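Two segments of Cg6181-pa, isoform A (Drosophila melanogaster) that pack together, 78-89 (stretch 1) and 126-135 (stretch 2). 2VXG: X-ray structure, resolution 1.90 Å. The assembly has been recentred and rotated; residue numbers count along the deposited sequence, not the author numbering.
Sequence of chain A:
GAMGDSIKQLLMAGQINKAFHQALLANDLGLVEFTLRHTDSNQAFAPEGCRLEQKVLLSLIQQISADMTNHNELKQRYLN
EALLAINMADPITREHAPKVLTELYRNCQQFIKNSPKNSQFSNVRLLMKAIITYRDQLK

Stretch 1 78-89: YLNEALLAINMA
Stretch 2 126-135: LLMKAIITYR

Leu-83 fills a hole in the neighbouring helix, its side chain set among Leu-127, Ala-130, Ile-131 and Tyr-134, while the hydroxyl of that same tyrosine comes close to the backbone of Leu-83 and Leu-84. The helices, 78-85 and 126-134, run nearly parallel, their N-to-C directions 12° apart and their axes 11.2 Å apart at closest approach. Helical phi/psi lie near -60/-40, with -52/-58 at Asn-80, loosening to -62/-24 at Leu-84 and -87/-10 at Ala-85. In the register, Asn-80 CA lies 7.1 Å from Leu-127 CA. Leu-83 CA lies 8.0 Å from Ile-131 CA. Met-88 CA lies 8.2 Å from Tyr-134 CA. Beyond the first helix, Ile-86 (-55/124) and Asn-87 (-105/104) extend the chain.

Leu-83, chi1 t and chi2 p, places CD2 3.3 Å from Leu-127 CD1, a tight methyl contact, 3.9 Å from Ala-130 CB and 4.2 Å from Ile-131 CG1. Its other methyl, CD1, lies over one face of the Tyr-134 ring, 4.0 Å from the centroid, in a CH-pi contact. The branched leucine thus meets aliphatic and aromatic neighbours at once, and Ala-130, whose CA-to-CB bond points toward the first stretch, forms part of the wall of the hole. Leu-127, also t and p, adds CD2 at 4.1 Å from Leu-79 CD1 (Leu-79 is m, t). Asn-80 points sideways from CA, but its OD1 comes 3.6 Å from Leu-127 CD1.

Tyr-134 (chi1 -77°, chi2 -88°) has 134 Å² covered by the first stretch, of 447 Å² buried over both sides. Met-88 CG sits at the ring edge, 4.5 Å from Tyr-134 CD1; Ile-86 CB is 4.3 Å from Tyr-134 CE1. Tyr-134 OH stands 3.1 Å from Leu-83 O and donates to water 1 at 3.1 Å; the water donates to Leu-84 O (2.9 Å) and Ile-86 O (2.6 Å), so a polar bridge supplements the largely apolar packing.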

ATOM      1  N   TYR A  78      -6.173  -0.086  -1.810  1.00 23.35           N
ATOM      2  CA  TYR A  78      -5.004   0.692  -1.348  1.00 23.44           C
ATOM      3  C   TYR A  78      -3.795   0.619  -2.243  1.00 22.42           C
ATOM      4  O   TYR A  78      -3.097   1.613  -2.379  1.00 22.99           O
ATOM      5  CB  TYR A  78      -4.597   0.373   0.101  1.00 24.36           C
ATOM      6  CG  TYR A  78      -5.396   1.249   1.061  1.00 24.76           C
ATOM      7  CD1 TYR A  78      -4.823   2.368   1.678  1.00 27.84           C
ATOM      8  CD2 TYR A  78      -6.738   0.987   1.289  1.00 23.22           C
ATOM      9  CE1 TYR A  78      -5.581   3.181   2.541  1.00 27.43           C
ATOM     10  CE2 TYR A  78      -7.502   1.784   2.127  1.00 24.74           C
ATOM     11  CZ  TYR A  78      -6.922   2.881   2.748  1.00 26.93           C
ATOM     12  OH  TYR A  78      -7.694   3.682   3.588  1.00 30.36           O
ATOM     13  N   LEU A  79      -3.522  -0.545  -2.838  1.00 22.29           N
ATOM     14  CA  LEU A  79      -2.423  -0.636  -3.808  1.00 21.13           C
ATOM     15  C   LEU A  79      -2.717   0.285  -4.973  1.00 19.64           C
ATOM     16  O   LEU A  79      -1.836   1.005  -5.414  1.00 18.36           O
ATOM     17  CB  LEU A  79      -2.265  -2.040  -4.376  1.00 20.96           C
ATOM     18  CG  LEU A  79      -1.600  -3.073  -3.507  1.00 21.29           C
ATOM     19  CD1 LEU A  79      -1.452  -4.330  -4.380  1.00 19.81           C
ATOM     20  CD2 LEU A  79      -0.289  -2.527  -2.938  1.00 18.74           C
ATOM     21  N   ASN A  80      -3.946   0.207  -5.468  1.00 19.50           N
ATOM     22  CA  ASN A  80      -4.440   1.121  -6.517  1.00 20.41           C
ATOM     23  C   ASN A  80      -4.233   2.595  -6.168  1.00 19.83           C
ATOM     24  O   ASN A  80      -3.615   3.328  -6.927  1.00 20.15           O
ATOM     25  CB  ASN A  80      -5.925   0.891  -6.799  1.00 20.32           C
ATOM     26  CG  ASN A  80      -6.209  -0.427  -7.562  1.00 23.66           C
ATOM     27  OD1 ASN A  80      -5.305  -1.055  -8.106  1.00 27.28           O
ATOM     28  ND2 ASN A  80      -7.488  -0.836  -7.594  1.00 24.14           N
ATOM     29  N   GLU A  81      -4.796   3.021  -5.036  1.00 20.29           N
ATOM     30  CA  GLU A  81      -4.726   4.431  -4.620  1.00 20.07           C
ATOM     31  C   GLU A  81      -3.328   4.867  -4.306  1.00 19.47           C
ATOM     32  O   GLU A  81      -2.936   5.946  -4.708  1.00 19.86           O
ATOM     33  CB  GLU A  81      -5.600   4.739  -3.420  1.00 21.29           C
ATOM     34  CG  GLU A  81      -7.060   4.534  -3.642  1.00 23.14           C
ATOM     35  CD  GLU A  81      -7.771   5.573  -4.450  1.00 25.00           C
ATOM     36  OE1 GLU A  81      -7.202   6.618  -4.871  1.00 27.44           O
ATOM     37  OE2 GLU A  81      -8.977   5.325  -4.658  1.00 26.79           O
ATOM     38  N   ALA A  82      -2.546   4.014  -3.643  1.00 18.81           N
ATOM     39  CA  ALA A  82      -1.181   4.393  -3.330  1.00 18.77           C
ATOM     40  C   ALA A  82      -0.367   4.603  -4.592  1.00 18.45           C
ATOM     41  O   ALA A  82       0.388   5.578  -4.699  1.00 19.68           O
ATOM     42  CB  ALA A  82      -0.514   3.387  -2.376  1.00 17.56           C
ATOM     43  N   LEU A  83      -0.502   3.714  -5.579  1.00 18.99           N
ATOM     44  CA  LEU A  83       0.199   3.919  -6.853  1.00 19.05           C
ATOM     45  C   LEU A  83      -0.217   5.237  -7.511  1.00 18.25           C
ATOM     46  O   LEU A  83       0.624   6.001  -8.001  1.00 18.20           O
ATOM     47  CB  LEU A  83      -0.075   2.741  -7.823  1.00 19.85           C
ATOM     48  CG  LEU A  83       0.478   2.739  -9.255  1.00 20.55           C
ATOM     49  CD1 LEU A  83       1.984   2.473  -9.230  1.00 22.84           C
ATOM     50  CD2 LEU A  83      -0.189   1.653 -10.114  1.00 20.71           C
ATOM     51  N   LEU A  84      -1.516   5.490  -7.565  1.00 17.78           N
ATOM     52  CA  LEU A  84      -2.035   6.736  -8.182  1.00 18.79           C
ATOM     53  C   LEU A  84      -1.559   7.984  -7.458  1.00 18.76           C
ATOM     54  O   LEU A  84      -1.521   9.033  -8.056  1.00 18.83           O
ATOM     55  CB  LEU A  84      -3.557   6.732  -8.244  1.00 17.81           C
ATOM     56  CG  LEU A  84      -4.229   5.681  -9.145  1.00 19.57           C
ATOM     57  CD1 LEU A  84      -5.715   5.774  -9.006  1.00 19.41           C
ATOM     58  CD2 LEU A  84      -3.821   5.863 -10.636  1.00 20.59           C
ATOM     59  N   ALA A  85      -1.209   7.854  -6.175  1.00 19.66           N
ATOM     60  CA  ALA A  85      -0.690   8.983  -5.367  1.00 19.79           C
ATOM     61  C   ALA A  85       0.820   9.203  -5.453  1.00 20.25           C
ATOM     62  O   ALA A  85       1.336  10.229  -4.945  1.00 20.38           O
ATOM     63  CB  ALA A  85      -1.089   8.808  -3.906  1.00 19.18           C
ATOM     64  N   ILE A  86       1.547   8.264  -6.053  1.00 20.65           N
ATOM     65  CA  ILE A  86       2.981   8.453  -6.293  1.00 21.61           C
ATOM     66  C   ILE A  86       3.243   9.743  -7.084  1.00 22.25           C
ATOM     67  O   ILE A  86       2.707   9.948  -8.184  1.00 22.39           O
ATOM     68  CB  ILE A  86       3.606   7.295  -7.083  1.00 20.74           C
ATOM     69  CG1 ILE A  86       3.610   5.996  -6.301  1.00 21.43           C
ATOM     70  CG2 ILE A  86       5.068   7.600  -7.466  1.00 21.11           C
ATOM     71  CD1 ILE A  86       4.281   4.836  -7.109  1.00 22.43           C
ATOM     72  N   ASN A  87       4.077  10.614  -6.519  1.00 23.16           N
ATOM     73  CA  ASN A  87       4.415  11.869  -7.146  1.00 23.37           C
ATOM     74  C   ASN A  87       5.814  11.752  -7.703  1.00 24.30           C
ATOM     75  O   ASN A  87       6.803  11.796  -6.968  1.00 23.71           O
ATOM     76  CB  ASN A  87       4.323  13.047  -6.169  1.00 23.24           C
ATOM     77  CG  ASN A  87       4.941  14.316  -6.734  1.00 23.75           C
ATOM     78  OD1 ASN A  87       5.035  14.484  -7.949  1.00 22.75           O
ATOM     79  ND2 ASN A  87       5.355  15.214  -5.859  1.00 24.08           N
ATOM     80  N   MET A  88       5.890  11.597  -9.016  1.00 25.32           N
ATOM     81  CA  MET A  88       7.173  11.398  -9.685  1.00 26.59           C
ATOM     82  C   MET A  88       8.033  12.670  -9.795  1.00 26.53           C
ATOM     83  O   MET A  88       9.171  12.586 -10.244  1.00 27.86           O
ATOM     84  CB  MET A  88       6.978  10.736 -11.076  1.00 28.02           C
ATOM     85  CG  MET A  88       6.588   9.226 -11.067  1.00 31.22           C
ATOM     86  SD  MET A  88       7.582   8.155  -9.950  1.00 41.62           S
ATOM     87  CE  MET A  88       9.122   8.031 -10.878  1.00 37.50           C
ATOM     88  N   ALA A  89       7.504  13.827  -9.385  1.00 26.08           N
ATOM     89  CA  ALA A  89       8.298  15.049  -9.255  1.00 25.12           C
ATOM     90  C   ALA A  89       9.067  15.092  -7.945  1.00 24.83           C
ATOM     91  O   ALA A  89       9.985  15.901  -7.786  1.00 25.14           O
ATOM     92  CB  ALA A  89       7.419  16.287  -9.374  1.00 25.70           C
ATOM     93  N   LEU A 126      -4.370  -5.436 -14.348  1.00 15.38           N
ATOM     94  CA  LEU A 126      -4.493  -4.060 -14.766  1.00 16.02           C
ATOM     95  C   LEU A 126      -3.453  -3.205 -14.041  1.00 15.33           C
ATOM     96  O   LEU A 126      -2.883  -2.276 -14.625  1.00 16.81           O
ATOM     97  CB  LEU A 126      -5.895  -3.516 -14.415  1.00 16.44           C
ATOM     98  CG  LEU A 126      -6.108  -2.048 -14.797  1.00 15.90           C
ATOM     99  CD1 LEU A 126      -6.043  -1.910 -16.293  1.00 18.92           C
ATOM    100  CD2 LEU A 126      -7.445  -1.573 -14.243  1.00 18.54           C
ATOM    101  N   LEU A 127      -3.263  -3.460 -12.754  1.00 14.42           N
ATOM    102  CA  LEU A 127      -2.253  -2.756 -12.011  1.00 14.60           C
ATOM    103  C   LEU A 127      -0.855  -2.897 -12.631  1.00 15.35           C
ATOM    104  O   LEU A 127      -0.123  -1.909 -12.662  1.00 15.50           O
ATOM    105  CB  LEU A 127      -2.304  -3.108 -10.519  1.00 14.59           C
ATOM    106  CG  LEU A 127      -1.339  -2.375  -9.553  1.00 13.66           C
ATOM    107  CD1 LEU A 127      -1.804  -0.998  -9.074  1.00 15.96           C
ATOM    108  CD2 LEU A 127      -1.035  -3.261  -8.315  1.00 14.65           C
ATOM    109  N   MET A 128      -0.509  -4.100 -13.113  1.00 15.90           N
ATOM    110  CA  MET A 128       0.770  -4.394 -13.747  1.00 17.08           C
ATOM    111  C   MET A 128       0.965  -3.574 -15.041  1.00 17.44           C
ATOM    112  O   MET A 128       2.045  -3.037 -15.292  1.00 16.87           O
ATOM    113  CB  MET A 128       0.875  -5.900 -14.008  1.00 17.15           C
ATOM    114  CG  MET A 128       0.994  -6.742 -12.749  1.00 18.48           C
ATOM    115  SD  MET A 128       0.779  -8.501 -13.014  1.00 19.77           S
ATOM    116  CE  MET A 128      -0.862  -8.841 -12.412  1.00 24.40           C
ATOM    117  N   LYS A 129      -0.110  -3.374 -15.799  1.00 18.39           N
ATOM    118  CA  LYS A 129      -0.071  -2.403 -16.943  1.00 18.80           C
ATOM    119  C   LYS A 129       0.164  -0.947 -16.520  1.00 19.25           C
ATOM    120  O   LYS A 129       0.945  -0.211 -17.147  1.00 20.41           O
ATOM    121  CB  LYS A 129      -1.357  -2.440 -17.757  1.00 19.67           C
ATOM    122  CG  LYS A 129      -1.580  -3.667 -18.530  1.00 20.27           C
ATOM    123  CD  LYS A 129      -0.633  -3.836 -19.724  1.00 23.56           C
ATOM    124  CE  LYS A 129      -0.671  -5.288 -20.204  1.00 23.13           C
ATOM    125  NZ  LYS A 129      -0.020  -5.474 -21.521  1.00 21.20           N
ATOM    126  N   ALA A 130      -0.521  -0.519 -15.471  1.00 18.43           N
ATOM    127  CA  ALA A 130      -0.364   0.826 -14.956  1.00 19.44           C
ATOM    128  C   ALA A 130       1.063   1.071 -14.488  1.00 20.18           C
ATOM    129  O   ALA A 130       1.593   2.163 -14.677  1.00 19.18           O
ATOM    130  CB  ALA A 130      -1.307   1.061 -13.800  1.00 18.80           C
ATOM    131  N   ILE A 131       1.648   0.049 -13.848  1.00 20.35           N
ATOM    132  CA  ILE A 131       2.998   0.114 -13.319  1.00 21.80           C
ATOM    133  C   ILE A 131       3.995   0.403 -14.438  1.00 23.06           C
ATOM    134  O   ILE A 131       4.936   1.220 -14.247  1.00 23.78           O
ATOM    135  CB  ILE A 131       3.381  -1.215 -12.570  1.00 21.71           C
ATOM    136  CG1 ILE A 131       2.696  -1.264 -11.198  1.00 23.41           C
ATOM    137  CG2 ILE A 131       4.910  -1.338 -12.377  1.00 19.27           C
ATOM    138  CD1 ILE A 131       2.949  -2.561 -10.469  1.00 21.69           C
ATOM    139  N   ILE A 132       3.778  -0.235 -15.594  1.00 23.97           N
ATOM    140  CA  ILE A 132       4.638  -0.027 -16.767  1.00 25.00           C
ATOM    141  C   ILE A 132       4.718   1.466 -17.113  1.00 25.53           C
ATOM    142  O   ILE A 132       5.790   1.968 -17.424  1.00 25.42           O
ATOM    143  CB  ILE A 132       4.194  -0.890 -17.979  1.00 24.99           C
ATOM    144  CG1 ILE A 132       4.353  -2.386 -17.648  1.00 25.13           C
ATOM    145  CG2 ILE A 132       5.010  -0.517 -19.231  1.00 24.56           C
ATOM    146  CD1 ILE A 132       4.013  -3.344 -18.788  1.00 26.54           C
ATOM    147  N   THR A 133       3.592   2.179 -16.989  1.00 27.32           N
ATOM    148  CA  THR A 133       3.528   3.621 -17.280  1.00 28.53           C
ATOM    149  C   THR A 133       4.321   4.437 -16.281  1.00 29.37           C
ATOM    150  O   THR A 133       5.007   5.385 -16.646  1.00 29.34           O
ATOM    151  CB  THR A 133       2.065   4.125 -17.332  1.00 28.20           C
ATOM    152  OG1 THR A 133       1.373   3.424 -18.373  1.00 29.63           O
ATOM    153  CG2 THR A 133       1.995   5.605 -17.630  1.00 28.14           C
ATOM    154  N   TYR A 134       4.231   4.072 -15.013  1.00 31.17           N
ATOM    155  CA  TYR A 134       5.033   4.735 -13.982  1.00 32.55           C
ATOM    156  C   TYR A 134       6.523   4.485 -14.153  1.00 33.57           C
ATOM    157  O   TYR A 134       7.333   5.375 -13.907  1.00 34.16           O
ATOM    158  CB  TYR A 134       4.588   4.282 -12.601  1.00 32.70           C
ATOM    159  CG  TYR A 134       3.314   4.937 -12.156  1.00 32.68           C
ATOM    160  CD1 TYR A 134       3.335   6.154 -11.490  1.00 31.98           C
ATOM    161  CD2 TYR A 134       2.092   4.323 -12.364  1.00 32.39           C
ATOM    162  CE1 TYR A 134       2.172   6.742 -11.074  1.00 32.61           C
ATOM    163  CE2 TYR A 134       0.919   4.907 -11.952  1.00 32.14           C
ATOM    164  CZ  TYR A 134       0.965   6.107 -11.297  1.00 33.19           C
ATOM    165  OH  TYR A 134      -0.209   6.685 -10.876  1.00 34.02           O
ATOM    166  N   ARG A 135       6.871   3.274 -14.578  1.00 35.30           N
ATOM    167  CA  ARG A 135       8.249   2.921 -14.908  1.00 36.07           C
ATOM    168  C   ARG A 135       8.642   3.392 -16.301  1.00 36.91           C
ATOM    169  O   ARG A 135       9.823   3.341 -16.658  1.00 37.52           O
ATOM    170  CB  ARG A 135       8.470   1.404 -14.791  1.00 36.53           C
ATOM    171  CG  ARG A 135       8.641   0.922 -13.346  1.00 37.95           C
ATOM    172  CD  ARG A 135       9.491  -0.335 -13.246  1.00 38.99           C
ATOM    173  NE  ARG A 135       8.775  -1.508 -13.748  1.00 41.66           N
ATOM    174  CZ  ARG A 135       9.341  -2.664 -14.113  1.00 42.35           C
ATOM    175  NH1 ARG A 135      10.661  -2.838 -14.048  1.00 43.85           N
ATOM    176  NH2 ARG A 135       8.577  -3.660 -14.559  1.00 42.80           N
TER
HETATM  177  O   HOH W   1       0.782   9.402  -9.850  1.00 29.27           O